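Local coordinates for lysine-sensitive aspartokinase 3 (Escherichia coli, PDB 2J0X), which catalyses the ATP-dependent phosphorylation of L-aspartate to 4-phospho-L-aspartate, the first step of lysine biosynthesis, and is inhibited allosterically by lysine, at residues A333-S338 with L365-L370; F245-E250 with A390-D395; R34-S39 with E176-T181. One frame throughout, in Å; residues are numbered along the deposited sequence.

Contact 1: A333-S338 with L365-L370. With LYS (lysine), chain F.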
# COMPACT_ATOMS: atom_id res chain seq x y z
N ALA A 333 -5.81 -6.30 -6.71
CA ALA A 333 -5.55 -7.72 -6.82
C ALA A 333 -6.64 -8.35 -7.69
O ALA A 333 -6.35 -8.98 -8.71
CB ALA A 333 -5.52 -8.37 -5.43
N ARG A 334 -7.91 -8.16 -7.31
CA ARG A 334 -9.04 -8.70 -8.06
C ARG A 334 -8.90 -8.47 -9.57
O ARG A 334 -9.28 -9.32 -10.37
CB ARG A 334 -10.37 -8.09 -7.56
CG ARG A 334 -11.55 -8.25 -8.53
CD ARG A 334 -12.92 -7.91 -7.94
NE ARG A 334 -12.95 -6.65 -7.21
CZ ARG A 334 -12.60 -6.52 -5.93
NH1 ARG A 334 -12.19 -7.58 -5.24
NH2 ARG A 334 -12.65 -5.33 -5.34
N HIS A 335 -8.34 -7.32 -9.94
CA HIS A 335 -8.16 -6.99 -11.35
C HIS A 335 -6.85 -7.53 -11.93
O HIS A 335 -6.38 -7.05 -12.97
CB HIS A 335 -8.23 -5.48 -11.54
CG HIS A 335 -9.63 -4.96 -11.74
ND1 HIS A 335 -10.14 -4.66 -12.98
CD2 HIS A 335 -10.62 -4.72 -10.86
CE1 HIS A 335 -11.39 -4.25 -12.86
NE2 HIS A 335 -11.71 -4.28 -11.58
N ASN A 336 -6.27 -8.52 -11.26
CA ASN A 336 -5.03 -9.14 -11.72
C ASN A 336 -3.86 -8.18 -11.89
O ASN A 336 -3.23 -8.16 -12.95
CB ASN A 336 -5.25 -9.87 -13.03
CG ASN A 336 -6.03 -11.15 -12.86
OD1 ASN A 336 -5.69 -11.99 -12.02
ND2 ASN A 336 -7.08 -11.31 -13.65
N ILE A 337 -3.57 -7.38 -10.88
CA ILE A 337 -2.46 -6.46 -10.97
C ILE A 337 -1.54 -6.59 -9.77
O ILE A 337 -1.98 -6.78 -8.63
CB ILE A 337 -2.94 -4.99 -11.14
CG1 ILE A 337 -3.48 -4.80 -12.55
CG2 ILE A 337 -1.78 -4.02 -10.90
CD1 ILE A 337 -3.77 -3.35 -12.88
N SER A 338 -0.25 -6.49 -10.04
CA SER A 338 0.75 -6.57 -9.01
C SER A 338 1.33 -5.18 -8.84
O SER A 338 1.73 -4.53 -9.81
CB SER A 338 1.85 -7.55 -9.42
OG SER A 338 2.78 -7.73 -8.38
N LEU A 365 -3.08 -2.60 -18.86
CA LEU A 365 -3.37 -3.10 -17.53
C LEU A 365 -4.50 -2.33 -16.88
O LEU A 365 -5.32 -2.89 -16.15
CB LEU A 365 -2.13 -2.96 -16.64
CG LEU A 365 -0.88 -3.71 -17.12
CD1 LEU A 365 0.38 -2.89 -16.84
CD2 LEU A 365 -0.84 -5.06 -16.42
N LEU A 366 -4.54 -1.03 -17.15
CA LEU A 366 -5.56 -0.16 -16.59
C LEU A 366 -6.82 -0.12 -17.44
O LEU A 366 -6.91 0.66 -18.39
CB LEU A 366 -5.01 1.26 -16.42
CG LEU A 366 -3.90 1.47 -15.38
CD1 LEU A 366 -3.47 2.94 -15.37
CD2 LEU A 366 -4.40 1.06 -14.00
N THR A 367 -7.80 -0.94 -17.10
CA THR A 367 -9.06 -0.95 -17.83
C THR A 367 -10.05 0.00 -17.18
O THR A 367 -10.00 0.23 -15.96
CB THR A 367 -9.71 -2.32 -17.86
OG1 THR A 367 -11.08 -2.17 -18.27
CG2 THR A 367 -9.64 -2.98 -16.49
N GLN A 368 -10.97 0.54 -17.98
CA GLN A 368 -11.97 1.47 -17.46
C GLN A 368 -12.77 0.81 -16.35
O GLN A 368 -13.35 1.48 -15.50
CB GLN A 368 -12.92 1.94 -18.57
CG GLN A 368 -12.51 3.25 -19.24
CD GLN A 368 -12.77 4.50 -18.39
OE1 GLN A 368 -13.80 4.60 -17.71
NE2 GLN A 368 -11.85 5.46 -18.44
N SER A 369 -12.78 -0.52 -16.36
CA SER A 369 -13.48 -1.29 -15.34
C SER A 369 -12.83 -1.02 -13.99
O SER A 369 -13.50 -0.68 -13.01
CB SER A 369 -13.39 -2.78 -15.67
OG SER A 369 -13.89 -3.57 -14.60
N LEU A 370 -11.51 -1.18 -13.95
CA LEU A 370 -10.72 -0.96 -12.75
C LEU A 370 -10.85 0.49 -12.29
O LEU A 370 -11.16 0.76 -11.12
CB LEU A 370 -9.26 -1.28 -13.06
CG LEU A 370 -8.25 -1.01 -11.94
CD1 LEU A 370 -8.62 -1.84 -10.71
CD2 LEU A 370 -6.84 -1.33 -12.44
N LYS F . 3.38 -6.97 -6.04
CA LYS F . 2.91 -7.07 -4.66
C LYS F . 1.38 -6.98 -4.60
O LYS F . 0.75 -7.12 -3.55
CB LYS F . 3.55 -5.97 -3.80
CG LYS F . 5.06 -5.79 -3.87
CD LYS F . 5.52 -4.59 -3.04
CE LYS F . 7.02 -4.35 -3.07
NZ LYS F . 7.54 -3.81 -4.37
OXT LYS F . 0.71 -6.75 -5.72
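The imidazole of His335 lies under the side chain of Leu370, whose CD1 sits over one ring face. This is a CH-pi contact. CD1 is 3.7 Å from the ring centroid, 23° off the ring normal, and is shifted toward the CG and CD2 rim. With CG anti to the backbone N (chi1 176°), Leu370 reaches over the imidazole and its two methyl groups part: CD1 takes the ring, while CD2 meets Ile337 CD1 at 3.7 Å. At the ring edge, Ser369 OG comes within 3.1 Å of His335 CE1. Glu373, one turn further along helix 368-375, accepts a hydrogen bond from His335 NE2 and forms a salt bridge with Arg334. The bond at NE2 would limit rotation of the ring.

The contact joins the two helices of an ACT domain, the regulatory ligand-binding module of this enzyme. Helix 324-334 ends here in a Schellman motif, with Asn336 at positive phi: Ile337 N reaches back to Leu332 O, and Asn336 N to Ala333 O at 2.6 Å. Past the turn, Ile337 is buried. Ile337 CD1 packs 4.1 Å from Leu365 CB, and the Ile337 side chain also reaches Leu353 of strand 348-354. Ser338 follows at the allosteric site. Its OG accepts a hydrogen bond from N of the bound lysine at 2.5 Å. The same OG is also bonded to Asp354 and to Ser321 O of the second subunit.

Contact 2: F245-E250 with A390-D395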
# COMPACT_ATOMS: atom_id res chain seq x y z
N PHE A 245 23.11 -12.50 -2.10
CA PHE A 245 21.72 -12.86 -2.29
C PHE A 245 20.85 -11.66 -2.03
O PHE A 245 20.05 -11.27 -2.87
CB PHE A 245 21.33 -13.98 -1.32
CG PHE A 245 19.91 -14.47 -1.51
CD1 PHE A 245 19.50 -14.98 -2.74
CD2 PHE A 245 19.01 -14.46 -0.45
CE1 PHE A 245 18.21 -15.47 -2.92
CE2 PHE A 245 17.71 -14.96 -0.61
CZ PHE A 245 17.31 -15.46 -1.85
N ALA A 246 21.01 -11.10 -0.84
CA ALA A 246 20.24 -9.94 -0.41
C ALA A 246 20.17 -8.84 -1.48
O ALA A 246 19.15 -8.15 -1.62
CB ALA A 246 20.82 -9.38 0.88
N GLU A 247 21.25 -8.69 -2.24
CA GLU A 247 21.30 -7.69 -3.29
C GLU A 247 20.59 -8.17 -4.54
O GLU A 247 19.77 -7.46 -5.13
CB GLU A 247 22.76 -7.36 -3.60
CG GLU A 247 23.49 -6.69 -2.46
CD GLU A 247 24.95 -6.50 -2.76
OE1 GLU A 247 25.69 -7.50 -2.75
OE2 GLU A 247 25.35 -5.35 -3.00
N ALA A 248 20.90 -9.40 -4.95
CA ALA A 248 20.29 -9.98 -6.13
C ALA A 248 18.77 -9.87 -6.04
O ALA A 248 18.11 -9.50 -7.01
CB ALA A 248 20.71 -11.43 -6.28
N ALA A 249 18.23 -10.19 -4.87
CA ALA A 249 16.79 -10.14 -4.65
C ALA A 249 16.24 -8.75 -4.95
O ALA A 249 15.17 -8.61 -5.53
CB ALA A 249 16.47 -10.52 -3.21
N GLU A 250 16.98 -7.73 -4.55
CA GLU A 250 16.58 -6.36 -4.78
C GLU A 250 16.92 -5.91 -6.20
O GLU A 250 16.70 -4.76 -6.56
CB GLU A 250 17.27 -5.44 -3.77
CG GLU A 250 16.69 -5.48 -2.38
CD GLU A 250 15.23 -5.03 -2.35
OE1 GLU A 250 14.85 -4.20 -3.20
OE2 GLU A 250 14.49 -5.49 -1.45
N ALA A 390 17.13 2.20 -10.33
CA ALA A 390 17.39 1.69 -8.99
C ALA A 390 18.85 1.40 -8.68
O ALA A 390 19.55 0.77 -9.46
CB ALA A 390 16.57 0.45 -8.77
N LEU A 391 19.30 1.86 -7.52
CA LEU A 391 20.67 1.62 -7.07
C LEU A 391 20.69 0.45 -6.11
O LEU A 391 20.18 0.55 -4.99
CB LEU A 391 21.24 2.83 -6.33
CG LEU A 391 21.78 4.05 -7.06
CD1 LEU A 391 20.68 4.70 -7.89
CD2 LEU A 391 22.31 5.04 -6.03
N ILE A 392 21.29 -0.66 -6.52
CA ILE A 392 21.38 -1.81 -5.64
C ILE A 392 22.74 -1.75 -4.96
O ILE A 392 23.75 -1.49 -5.62
CB ILE A 392 21.21 -3.15 -6.43
CG1 ILE A 392 19.78 -3.27 -6.96
CG2 ILE A 392 21.47 -4.33 -5.53
CD1 ILE A 392 19.42 -2.27 -8.05
N GLY A 393 22.78 -1.97 -3.65
CA GLY A 393 24.05 -1.92 -2.96
C GLY A 393 24.00 -2.39 -1.52
O GLY A 393 23.22 -3.27 -1.17
N ASN A 394 24.83 -1.80 -0.68
CA ASN A 394 24.89 -2.16 0.73
C ASN A 394 25.00 -0.97 1.66
O ASN A 394 25.58 0.06 1.31
CB ASN A 394 26.06 -3.09 0.99
CG ASN A 394 25.85 -4.45 0.39
OD1 ASN A 394 25.22 -5.31 0.99
ND2 ASN A 394 26.37 -4.64 -0.81
N ASP A 395 24.45 -1.14 2.86
CA ASP A 395 24.43 -0.12 3.90
C ASP A 395 23.79 1.19 3.48
O ASP A 395 24.08 2.23 4.06
CB ASP A 395 25.84 0.11 4.43
CG ASP A 395 26.26 -0.94 5.42
OD1 ASP A 395 25.57 -1.07 6.46
OD2 ASP A 395 27.26 -1.65 5.17
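The short helix 245-249 lies beside the end of strand 379-393, with Glu247 CA 6.3 Å from Ile392 CA. No clear hydrogen bond joins the two segments, and side chains from 390-395 meet both the backbone and the side chains of 245-250. Ile392 points toward the helix and divides its branches between two carbonyls. CG2, anti to the backbone N (chi1 -68° places CG1 beside that N), touches Glu247 O at 3.6 Å and Glu247 CB at 3.8 Å. CG1 reaches Glu250 O at 3.4 Å.

Glu247 runs extended beyond CG toward Gly393 and Asn394. Its OE2 is 2.5 Å from Asn394 ND2. The two side chains cross at about a right angle, and the carboxylate and amide planes are 59° apart. The other oxygen, OE1, forms a salt bridge with Arg300 and accepts a hydrogen bond from Ala244 N. The carboxylate is buried, and Arg300 probably offsets its charge. If Glu247 were only an alanine, Arg300 and the Ala244 amide would probably lose this acceptor, and a gap is likely to open beside Asn394.

Glu250 starts toward the strand, but its carboxylate turns away to the second subunit. There it accepts hydrogen bonds from Glu346 N, Val347 N and Ser345 OG. The Glu250 side chain is about 7 Å from a bound lysine. The contact is a helix-on-sheet packing between the amino acid kinase part of the chain and the central antiparallel sheet of the ACT region, close to the allosteric lysine site at the dimer interface.

Contact 3: R34-S39 with E176-T181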
# COMPACT_ATOMS: atom_id res chain seq x y z
N ARG A 34 27.00 -33.77 -12.09
CA ARG A 34 26.58 -35.15 -12.12
C ARG A 34 25.09 -35.25 -11.90
O ARG A 34 24.51 -36.34 -11.94
CB ARG A 34 27.37 -35.95 -11.07
CG ARG A 34 28.78 -36.28 -11.54
CD ARG A 34 29.82 -36.04 -10.46
NE ARG A 34 29.54 -36.77 -9.22
CZ ARG A 34 29.26 -38.07 -9.15
NH1 ARG A 34 29.20 -38.80 -10.26
NH2 ARG A 34 29.05 -38.64 -7.97
N LEU A 35 24.47 -34.10 -11.68
CA LEU A 35 23.04 -34.04 -11.48
C LEU A 35 22.48 -32.95 -12.38
O LEU A 35 22.92 -31.81 -12.31
CB LEU A 35 22.72 -33.73 -10.02
CG LEU A 35 21.23 -33.70 -9.70
CD1 LEU A 35 20.58 -34.97 -10.23
CD2 LEU A 35 21.02 -33.55 -8.21
N VAL A 36 21.53 -33.30 -13.23
CA VAL A 36 20.94 -32.31 -14.12
C VAL A 36 19.44 -32.29 -13.93
O VAL A 36 18.76 -33.32 -14.01
CB VAL A 36 21.25 -32.61 -15.60
CG1 VAL A 36 20.71 -31.48 -16.47
CG2 VAL A 36 22.75 -32.78 -15.80
N VAL A 37 18.93 -31.09 -13.65
CA VAL A 37 17.51 -30.89 -13.43
C VAL A 37 16.92 -30.17 -14.63
O VAL A 37 17.41 -29.13 -15.04
CB VAL A 37 17.30 -30.07 -12.16
CG1 VAL A 37 15.84 -30.09 -11.76
CG2 VAL A 37 18.20 -30.63 -11.06
N LEU A 38 15.86 -30.73 -15.19
CA LEU A 38 15.26 -30.11 -16.36
C LEU A 38 13.81 -29.75 -16.19
O LEU A 38 13.10 -30.30 -15.34
CB LEU A 38 15.37 -31.03 -17.58
CG LEU A 38 16.73 -31.60 -18.02
CD1 LEU A 38 16.56 -32.19 -19.39
CD2 LEU A 38 17.79 -30.52 -18.06
N SER A 39 13.37 -28.80 -17.00
CA SER A 39 11.98 -28.40 -17.00
C SER A 39 11.41 -29.14 -18.21
O SER A 39 12.10 -29.93 -18.84
CB SER A 39 11.85 -26.89 -17.22
OG SER A 39 12.28 -26.16 -16.09
N GLU A 176 27.06 -44.02 -9.22
CA GLU A 176 27.17 -44.86 -10.42
C GLU A 176 27.56 -43.98 -11.60
O GLU A 176 28.09 -44.47 -12.58
CB GLU A 176 25.85 -45.54 -10.77
CG GLU A 176 25.27 -46.48 -9.72
CD GLU A 176 23.92 -47.07 -10.15
OE1 GLU A 176 23.03 -46.29 -10.53
OE2 GLU A 176 23.75 -48.31 -10.11
N GLY A 177 27.27 -42.69 -11.50
CA GLY A 177 27.59 -41.79 -12.58
C GLY A 177 26.61 -40.64 -12.73
O GLY A 177 25.95 -40.25 -11.76
N LEU A 178 26.51 -40.11 -13.94
CA LEU A 178 25.62 -38.99 -14.25
C LEU A 178 24.13 -39.32 -14.06
O LEU A 178 23.68 -40.40 -14.45
CB LEU A 178 25.84 -38.53 -15.69
CG LEU A 178 24.99 -37.33 -16.12
CD1 LEU A 178 25.53 -36.07 -15.45
CD2 LEU A 178 25.03 -37.18 -17.63
N VAL A 179 23.37 -38.38 -13.49
CA VAL A 179 21.94 -38.56 -13.27
C VAL A 179 21.13 -37.40 -13.85
O VAL A 179 21.43 -36.23 -13.60
CB VAL A 179 21.60 -38.65 -11.77
CG1 VAL A 179 20.10 -38.82 -11.60
CG2 VAL A 179 22.37 -39.81 -11.13
N ILE A 180 20.10 -37.73 -14.61
CA ILE A 180 19.23 -36.74 -15.24
C ILE A 180 17.85 -36.86 -14.60
O ILE A 180 17.21 -37.91 -14.70
CB ILE A 180 19.07 -37.02 -16.77
CG1 ILE A 180 20.45 -37.08 -17.44
CG2 ILE A 180 18.22 -35.94 -17.42
CD1 ILE A 180 21.26 -35.80 -17.33
N THR A 181 17.39 -35.80 -13.95
CA THR A 181 16.08 -35.86 -13.30
C THR A 181 15.19 -34.63 -13.57
O THR A 181 15.66 -33.61 -14.09
CB THR A 181 16.24 -36.07 -11.77
OG1 THR A 181 14.98 -36.45 -11.21
CG2 THR A 181 16.75 -34.78 -11.09
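Four backbone hydrogen bonds join Arg34-Leu38 to Val179-Thr181 as neighbouring parallel strands in the central sheet of the amino acid kinase fold. Val36 straddles Ile180: its N donates to Val179 O at 3.0 Å, and its O accepts from Thr181 N at 2.8 Å with an N-H...O angle of 172°. Val179 N donates to Arg34 O, and Leu38 N to Thr181 O. The short strand segments run 14° from parallel.

Leu35, Val37, Val179 and Thr181 share one face of the sheet, which helices 159-176 and 200-211 cover. Here Leu35 CD1 touches both Val179 CG1 at 4.1 Å and Thr181 CG2 at 3.9 Å. Thr181 OG1 is held by Phe140 O. Val36 and Ile180 lie on the other face, pointing the same way, with Ile180 CD1 3.6 Å from Val36 CB, and Ile180 packs against helix 108-131. Ser39, just beyond the strand, touches the bound aspartate. At the start of the pairing, Leu178 has CG anti to its N (chi1 -178°), which brings CD1 to 3.6 Å from Arg34 CA.

Along the chain contact 3 closes first, and contact 1 is nested inside the loop closed by contact 2. Contact 3 belongs to the kinase sheet. It lies on the opposite side of the chain's centre from contact 1, with centres about 42 Å apart. Contact 2 joins helix 245-249 of the kinase part to strand 379-393 of the ACT sheet. Its centre is about 29 Å from that of contact 1 and about 32 Å from that of contact 3. Helix 368-375 of contact 1 is followed in the chain by strand 379-393. Contacts 1 and 2 both reach the second subunit near bound lysine, whereas contact 3 borders bound aspartate. The set thus spans regulatory and catalytic parts.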